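Local coordinates for protein putative isomerase (PDB 2OQH) that probably acts as an isomerase or acid-sugar dehydratase of the enolase superfamily, perhaps dehydrating D-glucarate, at residues Thr112-Ser115 and Val116-Leu120; Pro140-Pro144 and Ala145-Lys149; Leu338-Asn342 and Gly343-Val347. One frame throughout, in Å; residues are numbered along the deposited sequence.

Contact 1: residues Thr112-Ser115 and Val116-Leu120; sequences TGQS and VTDLL
Ser115 O accepts the N-H of Leu119 at 3.2 Å, a bent bond across the first turn of the short, weakly bonded helix 116-119. Just before it, Gly113 ends the helix 85-112 with positive phi. It is the C-prime residue of a Schellman motif, in which Gln114 N reaches back to Gly109 O and Gly113 N to Lys110 O. Ser115 then caps the new helix. Its OG sits between the backbone N and the carbonyl carbon (chi1 60°) and takes the N-H of Asp118 at 3.1 Å. Asp118 holds CG beside its own backbone N (chi1 -85°), which leaves Asp118 OD2 3.6 Å from Ser115 OG. A water accepts from Ser115 N at 2.8 Å and donates to Asp118 OD2 at 2.7 Å, so the link from Asp118 back to Ser115 N is indirect. Leu119 reaches back with both methyls. Its CD2 meets Gln114 CB at 4.1 Å, and its CD1 lies 3.8 Å from Thr112 OG1, which is hydrogen-bonded to Met108 O. Val116 and Leu119 also pack on Trp105 of helix 85-112. The arrangement is a Schellman C-cap followed at once by a serine N-cap, linking helix 85-112 to the short helix 116-119.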
loop_
_atom_site.group_PDB
_atom_site.type_symbol
_atom_site.label_atom_id
_atom_site.label_comp_id
_atom_site.label_asym_id
_atom_site.label_seq_id
_atom_site.Cartn_x
_atom_site.Cartn_y
_atom_site.Cartn_z
ATOM N N THR A 112 -2.713 -2.544 26.065
ATOM C CA THR A 112 -3.994 -3.186 26.362
ATOM C C THR A 112 -3.928 -4.704 26.264
ATOM O O THR A 112 -4.901 -5.392 26.588
ATOM C CB THR A 112 -5.111 -2.726 25.401
ATOM O OG1 THR A 112 -4.738 -3.046 24.053
ATOM C CG2 THR A 112 -5.362 -1.232 25.539
ATOM N N GLY A 113 -2.791 -5.221 25.809
ATOM C CA GLY A 113 -2.644 -6.658 25.653
ATOM C C GLY A 113 -3.550 -7.161 24.545
ATOM O O GLY A 113 -3.959 -8.327 24.541
ATOM N N GLN A 114 -3.856 -6.280 23.594
ATOM C CA GLN A 114 -4.730 -6.617 22.475
ATOM C C GLN A 114 -4.054 -6.395 21.126
ATOM O O GLN A 114 -3.190 -5.533 20.984
ATOM C CB GLN A 114 -6.002 -5.767 22.536
ATOM C CG GLN A 114 -6.806 -5.937 23.813
ATOM C CD GLN A 114 -7.482 -7.294 23.918
ATOM O OE1 GLN A 114 -8.029 -7.641 24.963
ATOM N NE2 GLN A 114 -7.459 -8.060 22.839
ATOM N N SER A 115 -4.453 -7.181 20.134
ATOM C CA SER A 115 -3.900 -7.044 18.794
ATOM C C SER A 115 -4.472 -5.767 18.194
ATOM O O SER A 115 -5.587 -5.373 18.537
ATOM C CB SER A 115 -4.318 -8.225 17.929
ATOM O OG SER A 115 -5.731 -8.293 17.826
ATOM N N VAL A 116 -3.722 -5.115 17.313
ATOM C CA VAL A 116 -4.234 -3.905 16.691
ATOM C C VAL A 116 -5.523 -4.261 15.953
ATOM O O VAL A 116 -6.441 -3.450 15.864
ATOM C CB VAL A 116 -3.227 -3.296 15.704
ATOM C CG1 VAL A 116 -3.901 -2.199 14.889
ATOM C CG2 VAL A 116 -2.044 -2.719 16.469
ATOM N N THR A 117 -5.590 -5.486 15.443
ATOM C CA THR A 117 -6.773 -5.953 14.729
ATOM C C THR A 117 -8.011 -5.883 15.615
ATOM O O THR A 117 -9.070 -5.413 15.187
ATOM C CB THR A 117 -6.598 -7.400 14.260
ATOM O OG1 THR A 117 -5.468 -7.481 13.383
ATOM C CG2 THR A 117 -7.851 -7.880 13.536
ATOM N N ASP A 118 -7.881 -6.356 16.853
ATOM C CA ASP A 118 -9.000 -6.331 17.788
ATOM C C ASP A 118 -9.355 -4.913 18.225
ATOM O O ASP A 118 -10.461 -4.666 18.694
ATOM C CB ASP A 118 -8.701 -7.184 19.028
ATOM C CG ASP A 118 -9.030 -8.654 18.822
ATOM O OD1 ASP A 118 -9.773 -8.972 17.865
ATOM O OD2 ASP A 118 -8.558 -9.492 19.626
ATOM N N LEU A 119 -8.421 -3.981 18.086
ATOM C CA LEU A 119 -8.718 -2.609 18.463
ATOM C C LEU A 119 -9.378 -1.880 17.285
ATOM O O LEU A 119 -9.882 -0.770 17.434
ATOM C CB LEU A 119 -7.440 -1.892 18.909
ATOM C CG LEU A 119 -6.824 -2.438 20.213
ATOM C CD1 LEU A 119 -5.530 -1.705 20.537
ATOM C CD2 LEU A 119 -7.821 -2.297 21.358
ATOM N N LEU A 120 -9.384 -2.526 16.120
ATOM C CA LEU A 120 -9.982 -1.950 14.915
ATOM C C LEU A 120 -11.321 -2.593 14.536
ATOM O O LEU A 120 -11.835 -2.365 13.443
ATOM C CB LEU A 120 -9.012 -2.075 13.735
ATOM C CG LEU A 120 -7.656 -1.366 13.844
ATOM C CD1 LEU A 120 -6.788 -1.739 12.649
ATOM C CD2 LEU A 120 -7.855 0.136 13.915
HETATM O O HOH W 1 -6.277 -9.174 20.944
#

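Contact 2: residues Pro140-Pro144 and Ala145-Lys149; sequences PGATP and ADLPK
Ala142 lays its methyl against the backbone of Leu147. Its CB meets Leu147 CA at 3.5 Å, and the Leu147 CD1 methyl comes to 4.1 Å from the same CB. Leu147 reaches this place with CG anti to its backbone N (chi1 -180°). The same side chain also touches Arg136 and Ala139 in the preceding loop and Ile181 of helix 175-188. Ala142 thus joins Ala139 and Ile181 around Leu147. The turn lies in the loop that leads from strand 127-134 of the barrel to helix 147-162.

Thr143 carries the polar half of the contact. Its carbonyl oxygen accepts two backbone N-H groups. Leu147 N is 2.6 Å from Thr143 O and approaches nearly along the C=O axis. Asp146 N is 2.7 Å from the same oxygen but stands above the carbonyl plane, 50° out of it. The two donors therefore come from different directions, and both angles at hydrogen are well short of straight.

The side chains of Thr143 and Asp146 lie side by side and point the same way. Thr143 OG1 gives a weak hydrogen bond to Asp146 OD2 at 3.3 Å. A water donates to that OD2 at 2.6 Å and accepts weakly from Thr143 N. The carboxylate is linked, weakly, to the hydroxyl and, through water, to the backbone of Thr143.

Further on, the Pro148 ring sets its CD 3.3 Å from Pro144 O. Proline has no N-H, so it cannot give this carbonyl the usual helical bond. The ring also packs on Ala180 and Ala184 of helix 175-188. The chemistry implies a turn fixed chiefly by backbone bonds to one carbonyl, while the aspartate near the amino end of the helix is likely to interact favourably with its dipole.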
loop_
_atom_site.group_PDB
_atom_site.type_symbol
_atom_site.label_atom_id
_atom_site.label_comp_id
_atom_site.label_asym_id
_atom_site.label_seq_id
_atom_site.Cartn_x
_atom_site.Cartn_y
_atom_site.Cartn_z
ATOM N N PRO A 140 13.771 -9.019 -20.537
ATOM C CA PRO A 140 14.879 -8.249 -21.109
ATOM C C PRO A 140 15.193 -8.564 -22.571
ATOM O O PRO A 140 15.380 -7.653 -23.377
ATOM C CB PRO A 140 16.043 -8.585 -20.177
ATOM C CG PRO A 140 15.356 -8.765 -18.857
ATOM C CD PRO A 140 14.178 -9.626 -19.255
ATOM N N GLY A 141 15.229 -9.846 -22.919
ATOM C CA GLY A 141 15.549 -10.215 -24.290
ATOM C C GLY A 141 14.466 -9.990 -25.333
ATOM O O GLY A 141 14.765 -9.729 -26.504
ATOM N N ALA A 142 13.206 -10.078 -24.918
ATOM C CA ALA A 142 12.092 -9.919 -25.847
ATOM C C ALA A 142 12.131 -8.676 -26.739
ATOM O O ALA A 142 12.549 -7.598 -26.323
ATOM C CB ALA A 142 10.775 -9.962 -25.081
ATOM N N THR A 143 11.685 -8.851 -27.979
ATOM C CA THR A 143 11.616 -7.757 -28.943
ATOM C C THR A 143 10.144 -7.383 -28.956
ATOM O O THR A 143 9.297 -8.170 -28.519
ATOM C CB THR A 143 11.998 -8.218 -30.360
ATOM O OG1 THR A 143 10.910 -8.968 -30.922
ATOM C CG2 THR A 143 13.243 -9.103 -30.320
ATOM N N PRO A 144 9.810 -6.192 -29.462
ATOM C CA PRO A 144 8.408 -5.771 -29.504
ATOM C C PRO A 144 7.426 -6.876 -29.912
ATOM O O PRO A 144 6.405 -7.080 -29.248
ATOM C CB PRO A 144 8.436 -4.610 -30.494
ATOM C CG PRO A 144 9.756 -3.967 -30.183
ATOM C CD PRO A 144 10.686 -5.167 -30.065
ATOM N N ALA A 145 7.729 -7.594 -30.993
ATOM C CA ALA A 145 6.846 -8.663 -31.464
ATOM C C ALA A 145 6.833 -9.893 -30.557
ATOM O O ALA A 145 5.873 -10.670 -30.559
ATOM C CB ALA A 145 7.234 -9.074 -32.886
ATOM N N ASP A 146 7.896 -10.071 -29.781
ATOM C CA ASP A 146 7.993 -11.219 -28.885
ATOM C C ASP A 146 7.649 -10.906 -27.430
ATOM O O ASP A 146 7.375 -11.818 -26.645
ATOM C CB ASP A 146 9.397 -11.821 -28.941
ATOM C CG ASP A 146 9.734 -12.393 -30.301
ATOM O OD1 ASP A 146 8.849 -13.020 -30.924
ATOM O OD2 ASP A 146 10.889 -12.229 -30.744
ATOM N N LEU A 147 7.663 -9.625 -27.073
ATOM C CA LEU A 147 7.364 -9.203 -25.700
ATOM C C LEU A 147 6.054 -9.777 -25.124
ATOM O O LEU A 147 6.019 -10.227 -23.976
ATOM C CB LEU A 147 7.356 -7.666 -25.622
ATOM C CG LEU A 147 7.071 -7.035 -24.253
ATOM C CD1 LEU A 147 7.997 -7.628 -23.205
ATOM C CD2 LEU A 147 7.248 -5.510 -24.337
ATOM N N PRO A 148 4.959 -9.763 -25.903
ATOM C CA PRO A 148 3.690 -10.303 -25.400
ATOM C C PRO A 148 3.751 -11.760 -24.940
ATOM O O PRO A 148 3.326 -12.086 -23.832
ATOM C CB PRO A 148 2.749 -10.100 -26.578
ATOM C CG PRO A 148 3.227 -8.791 -27.126
ATOM C CD PRO A 148 4.736 -9.002 -27.146
ATOM N N LYS A 149 4.269 -12.638 -25.794
ATOM C CA LYS A 149 4.390 -14.061 -25.461
ATOM C C LYS A 149 5.335 -14.239 -24.274
ATOM O O LYS A 149 5.103 -15.068 -23.385
ATOM C CB LYS A 149 4.949 -14.831 -26.662
ATOM C CG LYS A 149 4.777 -16.353 -26.604
ATOM C CD LYS A 149 5.551 -17.009 -27.756
ATOM C CE LYS A 149 5.040 -18.403 -28.075
ATOM N NZ LYS A 149 3.643 -18.348 -28.601
HETATM O O HOH W 2 12.564 -11.798 -28.824
#

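Contact 3: residues Leu338-Asn342 and Gly343-Val347; sequences LHLEN and GRLRV
Leu338 starts the first segment and meets Leu345 across the hairpin, its CB 4.4 Å from Leu345 CD2. Both side chains also pack on Leu310 of helix 303-315. At His339 the backbone carbonyl oxygen accepts Arg346 N at 2.8 Å. A water takes the N-H of His339 and donates to Arg346 O, continuing the link between the segments.

The His339 ring is carried with CG anti to the backbone N (chi1 -165°), which brings it alongside Arg346. The Arg346 chain bends at chi3 and puts NH1 over one face of the ring, offset toward the rim. The ring and guanidinium planes are 35° apart, so the overlap is oblique. The closest pair is His339 CD2 and Arg346 NH2 at 3.2 Å. A second water lies between His339 ND1 and Arg344 O, 3.1 Å from each. With an alanine here instead of His339, the Arg346 guanidinium would probably lose its flat partner and be freer to turn.

Leu340 pairs with Leu345 as an antiparallel non-hydrogen-bonded pair. Leu340 CB presses on Leu345 CD2 at 3.4 Å, a tight carbon contact, and both residues rest on Ile130. The segments form a beta hairpin with a two-residue type I' turn. Its second strand, 344-346, runs antiparallel to strand 127-134 of the barrel sheet.

Glu341 and Arg344 make the next, hydrogen-bonded pair. Glu341 N binds Arg344 O at 2.9 Å, and Arg344 N returns to Glu341 O at 3.2 Å from well above the carbonyl plane. A third water donates to Glu341 O and accepts from Arg344 NH2. Asn342 and Gly343 fill the corners of the turn, both with positive phi, which at Gly343 favours glycine.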
loop_
_atom_site.group_PDB
_atom_site.type_symbol
_atom_site.label_atom_id
_atom_site.label_comp_id
_atom_site.label_asym_id
_atom_site.label_seq_id
_atom_site.Cartn_x
_atom_site.Cartn_y
_atom_site.Cartn_z
ATOM N N LEU A 338 6.895 -12.422 8.080
ATOM C CA LEU A 338 5.460 -12.630 8.186
ATOM C C LEU A 338 5.151 -13.913 7.424
ATOM O O LEU A 338 5.910 -14.317 6.547
ATOM C CB LEU A 338 4.708 -11.457 7.555
ATOM C CG LEU A 338 4.983 -10.084 8.166
ATOM C CD1 LEU A 338 4.283 -9.018 7.329
ATOM C CD2 LEU A 338 4.501 -10.047 9.610
ATOM N N HIS A 339 4.031 -14.543 7.752
ATOM C CA HIS A 339 3.645 -15.794 7.114
ATOM C C HIS A 339 3.013 -15.603 5.736
ATOM O O HIS A 339 1.819 -15.317 5.626
ATOM C CB HIS A 339 2.680 -16.550 8.034
ATOM C CG HIS A 339 2.491 -17.988 7.666
ATOM N ND1 HIS A 339 1.814 -18.389 6.535
ATOM C CD2 HIS A 339 2.902 -19.124 8.282
ATOM C CE1 HIS A 339 1.814 -19.708 6.469
ATOM N NE2 HIS A 339 2.466 -20.179 7.515
ATOM N N LEU A 340 3.825 -15.757 4.689
ATOM C CA LEU A 340 3.358 -15.627 3.306
ATOM C C LEU A 340 3.399 -17.007 2.668
ATOM O O LEU A 340 4.477 -17.551 2.422
ATOM C CB LEU A 340 4.258 -14.674 2.509
ATOM C CG LEU A 340 3.998 -14.640 0.995
ATOM C CD1 LEU A 340 2.563 -14.230 0.710
ATOM C CD2 LEU A 340 4.972 -13.676 0.336
ATOM N N GLU A 341 2.223 -17.566 2.393
ATOM C CA GLU A 341 2.143 -18.899 1.817
ATOM C C GLU A 341 1.036 -19.020 0.777
ATOM O O GLU A 341 -0.104 -18.619 1.019
ATOM C CB GLU A 341 1.882 -19.919 2.936
ATOM C CG GLU A 341 1.852 -21.386 2.495
ATOM C CD GLU A 341 1.251 -22.299 3.565
ATOM O OE1 GLU A 341 1.420 -22.002 4.768
ATOM O OE2 GLU A 341 0.618 -23.319 3.208
ATOM N N ASN A 342 1.373 -19.572 -0.384
ATOM C CA ASN A 342 0.373 -19.785 -1.415
ATOM C C ASN A 342 -0.400 -18.503 -1.771
ATOM O O ASN A 342 -1.627 -18.494 -1.786
ATOM C CB ASN A 342 -0.574 -20.890 -0.925
ATOM C CG ASN A 342 -1.647 -21.241 -1.922
ATOM O OD1 ASN A 342 -1.386 -21.375 -3.117
ATOM N ND2 ASN A 342 -2.873 -21.415 -1.429
ATOM N N GLY A 343 0.334 -17.429 -2.051
ATOM C CA GLY A 343 -0.281 -16.161 -2.433
ATOM C C GLY A 343 -1.066 -15.387 -1.378
ATOM O O GLY A 343 -1.765 -14.424 -1.710
ATOM N N ARG A 344 -0.948 -15.778 -0.114
ATOM C CA ARG A 344 -1.672 -15.096 0.955
ATOM C C ARG A 344 -0.790 -14.824 2.179
ATOM O O ARG A 344 0.111 -15.605 2.495
ATOM C CB ARG A 344 -2.879 -15.937 1.391
ATOM C CG ARG A 344 -3.768 -16.432 0.256
ATOM C CD ARG A 344 -5.018 -17.111 0.809
ATOM N NE ARG A 344 -4.687 -18.256 1.652
ATOM C CZ ARG A 344 -5.547 -18.888 2.451
ATOM N NH1 ARG A 344 -6.818 -18.486 2.534
ATOM N NH2 ARG A 344 -5.139 -19.935 3.168
ATOM N N LEU A 345 -1.050 -13.710 2.858
ATOM C CA LEU A 345 -0.305 -13.346 4.058
ATOM C C LEU A 345 -1.203 -13.586 5.257
ATOM O O LEU A 345 -2.390 -13.264 5.225
ATOM C CB LEU A 345 0.099 -11.870 4.025
ATOM C CG LEU A 345 1.274 -11.485 3.127
ATOM C CD1 LEU A 345 1.314 -9.980 2.942
ATOM C CD2 LEU A 345 2.565 -11.975 3.747
ATOM N N ARG A 346 -0.649 -14.169 6.311
ATOM C CA ARG A 346 -1.439 -14.422 7.505
ATOM C C ARG A 346 -1.308 -13.216 8.422
ATOM O O ARG A 346 -0.226 -12.650 8.570
ATOM C CB ARG A 346 -0.958 -15.690 8.217
ATOM C CG ARG A 346 -1.822 -16.086 9.413
ATOM C CD ARG A 346 -1.470 -17.480 9.903
ATOM N NE ARG A 346 -0.132 -17.524 10.484
ATOM C CZ ARG A 346 0.559 -18.641 10.687
ATOM N NH1 ARG A 346 0.032 -19.813 10.349
ATOM N NH2 ARG A 346 1.771 -18.581 11.232
ATOM N N VAL A 347 -2.417 -12.816 9.029
ATOM C CA VAL A 347 -2.410 -11.672 9.929
ATOM C C VAL A 347 -1.781 -12.047 11.272
ATOM O O VAL A 347 -2.256 -12.964 11.946
ATOM C CB VAL A 347 -3.844 -11.175 10.188
ATOM C CG1 VAL A 347 -3.799 -9.856 10.937
ATOM C CG2 VAL A 347 -4.594 -11.022 8.870
HETATM O O HOH W 3 2.164 -13.546 9.458
HETATM O O HOH W 4 -0.645 -17.228 4.991
HETATM O O HOH W 5 -2.119 -19.782 2.993
#

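How the contacts relate
The three contacts follow in series along the chain. Contact 1 belongs to the N-terminal (capping) domain and contact 3 to the C-terminal barrel domain. Contacts 1 and 3 have centres about 20 Å apart and touch where Thr117 OG1 lies 3.8 Å from Val347 CG1. Both also pack on helix 303-315, so they lie where the N-terminal domain meets the barrel. Contact 2 is remote, across the chain from contact 1, with about 49 Å between their centres. Its centre is about 32 Å from that of contact 3. Strand 127-134 relates these two: it pairs with the hairpin of contact 3, then leads into the loop of contact 2.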